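Local coordinates for protein peptidoglycan N-acetylglucosamine deacetylase (Bacillus cereus, PDB 5N1P) that removes acetyl groups from N-acetylglucosamine residues of peptidoglycan as a metal-dependent hydrolase that uses zinc, cobalt or nickel, at residues 14-17 against 18-22. Residues are numbered along the deposited sequence; the frame is centred on the assembly and turned at random.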
ATOM      1  N   LYS A  14      14.947  -3.347  -2.232  1.00 27.50           N
ATOM      2  CA  LYS A  14      15.943  -3.100  -3.269  1.00 29.17           C
ATOM      3  C   LYS A  14      15.378  -2.801  -4.666  1.00 26.64           C
ATOM      4  O   LYS A  14      16.143  -2.538  -5.589  1.00 31.63           O
ATOM      5  CB  LYS A  14      16.895  -4.298  -3.353  1.00 37.05           C
ATOM      6  CG  LYS A  14      16.227  -5.608  -3.701  1.00 40.55           C
ATOM      7  CD  LYS A  14      17.264  -6.722  -3.801  1.00 53.74           C
ATOM      8  CE  LYS A  14      16.629  -8.065  -4.128  1.00 68.58           C
ATOM      9  NZ  LYS A  14      15.711  -8.549  -3.060  1.00 74.35           N
ATOM     10  N   TYR A  15      14.059  -2.825  -4.824  1.00 27.10           N
ATOM     11  CA  TYR A  15      13.455  -2.491  -6.118  1.00 28.11           C
ATOM     12  C   TYR A  15      12.694  -1.174  -6.041  1.00 23.63           C
ATOM     13  O   TYR A  15      12.107  -0.732  -7.027  1.00 26.28           O
ATOM     14  CB  TYR A  15      12.506  -3.600  -6.589  1.00 28.80           C
ATOM     15  CG  TYR A  15      13.139  -4.971  -6.618  1.00 28.43           C
ATOM     16  CD1 TYR A  15      14.110  -5.284  -7.559  1.00 33.26           C
ATOM     17  CD2 TYR A  15      12.763  -5.949  -5.707  1.00 29.61           C
ATOM     18  CE1 TYR A  15      14.695  -6.533  -7.592  1.00 38.06           C
ATOM     19  CE2 TYR A  15      13.339  -7.208  -5.735  1.00 32.98           C
ATOM     20  CZ  TYR A  15      14.310  -7.489  -6.674  1.00 39.69           C
ATOM     21  OH  TYR A  15      14.887  -8.735  -6.708  1.00 39.51           O
ATOM     22  N   THR A  16      12.687  -0.566  -4.862  1.00 24.70           N
ATOM     23  CA  THR A  16      11.845   0.602  -4.618  1.00 23.76           C
ATOM     24  C   THR A  16      12.334   1.849  -5.350  1.00 22.12           C
ATOM     25  O   THR A  16      11.530   2.631  -5.861  1.00 25.22           O
ATOM     26  CB  THR A  16      11.742   0.855  -3.101  1.00 21.37           C
ATOM     27  OG1 THR A  16      11.143  -0.299  -2.504  1.00 24.11           O
ATOM     28  CG2 THR A  16      10.877   2.073  -2.798  1.00 24.61           C
ATOM     29  N   ALA A  17      13.646   2.041  -5.419  1.00 24.62           N
ATOM     30  CA  ALA A  17      14.178   3.194  -6.128  1.00 28.36           C
ATOM     31  C   ALA A  17      13.781   3.135  -7.610  1.00 27.26           C
ATOM     32  O   ALA A  17      13.370   4.136  -8.195  1.00 26.02           O
ATOM     33  CB  ALA A  17      15.703   3.271  -5.967  1.00 26.59           C
ATOM     34  N   GLU A  18      13.877   1.952  -8.208  1.00 26.20           N
ATOM     35  CA  GLU A  18      13.464   1.780  -9.594  1.00 27.63           C
ATOM     36  C   GLU A  18      11.974   2.068  -9.785  1.00 26.52           C
ATOM     37  O   GLU A  18      11.573   2.715 -10.757  1.00 26.96           O
ATOM     38  CB  GLU A  18      13.777   0.365 -10.077  1.00 29.91           C
ATOM     39  CG  GLU A  18      13.328   0.115 -11.506  1.00 34.22           C
ATOM     40  CD  GLU A  18      13.800  -1.218 -12.031  1.00 45.45           C
ATOM     41  OE1 GLU A  18      14.461  -1.948 -11.262  1.00 45.82           O
ATOM     42  OE2 GLU A  18      13.511  -1.530 -13.209  1.00 42.98           O
ATOM     43  N   LEU A  19      11.155   1.585  -8.858  1.00 24.88           N
ATOM     44  CA  LEU A  19       9.731   1.874  -8.908  1.00 23.03           C
ATOM     45  C   LEU A  19       9.466   3.380  -8.852  1.00 23.13           C
ATOM     46  O   LEU A  19       8.670   3.906  -9.624  1.00 23.70           O
ATOM     47  CB  LEU A  19       9.002   1.169  -7.763  1.00 22.66           C
ATOM     48  CG  LEU A  19       7.518   1.505  -7.619  1.00 20.56           C
ATOM     49  CD1 LEU A  19       6.731   1.174  -8.897  1.00 23.23           C
ATOM     50  CD2 LEU A  19       6.939   0.748  -6.426  1.00 21.07           C
ATOM     51  N   LEU A  20      10.137   4.067  -7.937  1.00 23.48           N
ATOM     52  CA  LEU A  20       9.969   5.508  -7.806  1.00 22.77           C
ATOM     53  C   LEU A  20      10.333   6.237  -9.089  1.00 24.53           C
ATOM     54  O   LEU A  20       9.665   7.198  -9.472  1.00 26.47           O
ATOM     55  CB  LEU A  20      10.806   6.036  -6.642  1.00 22.10           C
ATOM     56  CG  LEU A  20      10.227   5.656  -5.281  1.00 21.45           C
ATOM     57  CD1 LEU A  20      11.219   5.977  -4.185  1.00 25.72           C
ATOM     58  CD2 LEU A  20       8.913   6.399  -5.049  1.00 22.89           C
ATOM     59  N   ASN A  21      11.381   5.774  -9.761  1.00 25.33           N
ATOM     60  CA  ASN A  21      11.789   6.383 -11.020  1.00 27.54           C
ATOM     61  C   ASN A  21      10.736   6.148 -12.097  1.00 27.33           C
ATOM     62  O   ASN A  21      10.425   7.040 -12.882  1.00 30.84           O
ATOM     63  CB  ASN A  21      13.148   5.848 -11.456  1.00 29.06           C
ATOM     64  CG  ASN A  21      14.265   6.268 -10.513  1.00 34.60           C
ATOM     65  OD1 ASN A  21      14.155   7.279  -9.818  1.00 37.67           O
ATOM     66  ND2 ASN A  21      15.342   5.490 -10.480  1.00 35.96           N
ATOM     67  N   THR A  22      10.160   4.950 -12.106  1.00 27.24           N
ATOM     68  CA  THR A  22       9.117   4.617 -13.067  1.00 31.08           C
ATOM     69  C   THR A  22       7.876   5.485 -12.846  1.00 27.75           C
ATOM     70  O   THR A  22       7.303   6.016 -13.798  1.00 31.85           O
ATOM     71  CB  THR A  22       8.753   3.118 -12.980  1.00 32.75           C
ATOM     72  OG1 THR A  22       9.898   2.340 -13.358  1.00 34.87           O
ATOM     73  CG2 THR A  22       7.584   2.782 -13.904  1.00 39.05           C
TER
HETATM   74  O   HOH W   1      16.105  -2.195  -9.045  1.00 56.29           O
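T16 CG2 stands trans to the backbone N, while L20 turns its CG back beside its own N (chi1 -73°); four residues apart along the helix, the two side chains thus lie side by side on one flank, pointing the same way. The segment illustrates how an amphipathic helix sorts its residues, with T16, L19 and L20 buried and E18 exposed. The methyls meet lightly, T16 CG2 lying 4.2 Å from L20 CD1, and the closer approach is of L20 CG to the carbonyl T16 O, at 3.3 Å. The same T16 torsion sets OG1 beside that residue's own backbone N, where it accepts from the N-H of G13 and bonds to the carboxylate of D164. Three i to i+4 backbone bonds wind the chain: L19 N to Y15 O, L20 N to T16 O and N21 N to A17 O. The middle one, L20 N to T16 O, is 2.9 Å long. N21 CG packs 3.3 Å from A17 O without an amide hydrogen bond to it, and N21 OD1 is held by R48. On the solvent side E18 extends fully, and a water 2.8 Å from E18 OE1 donates to it and, weakly, to K14 O. K14 CG lies over the centre of one face of the Y15 ring, 3.8 Å above its plane. The buried flank is shared: T16 and L20 touch E49 of helix 43-51, L19 and L20 touch F32 of strand 31-34, and L19 also touches V173 of helix 167-182. These are the lead-in loop and first two turns of helix 16-25, the crossover helix joining strand 2-9 to strand 31-34 in a beta-alpha-beta unit of the NodB-homology fold of CE4 deacetylases.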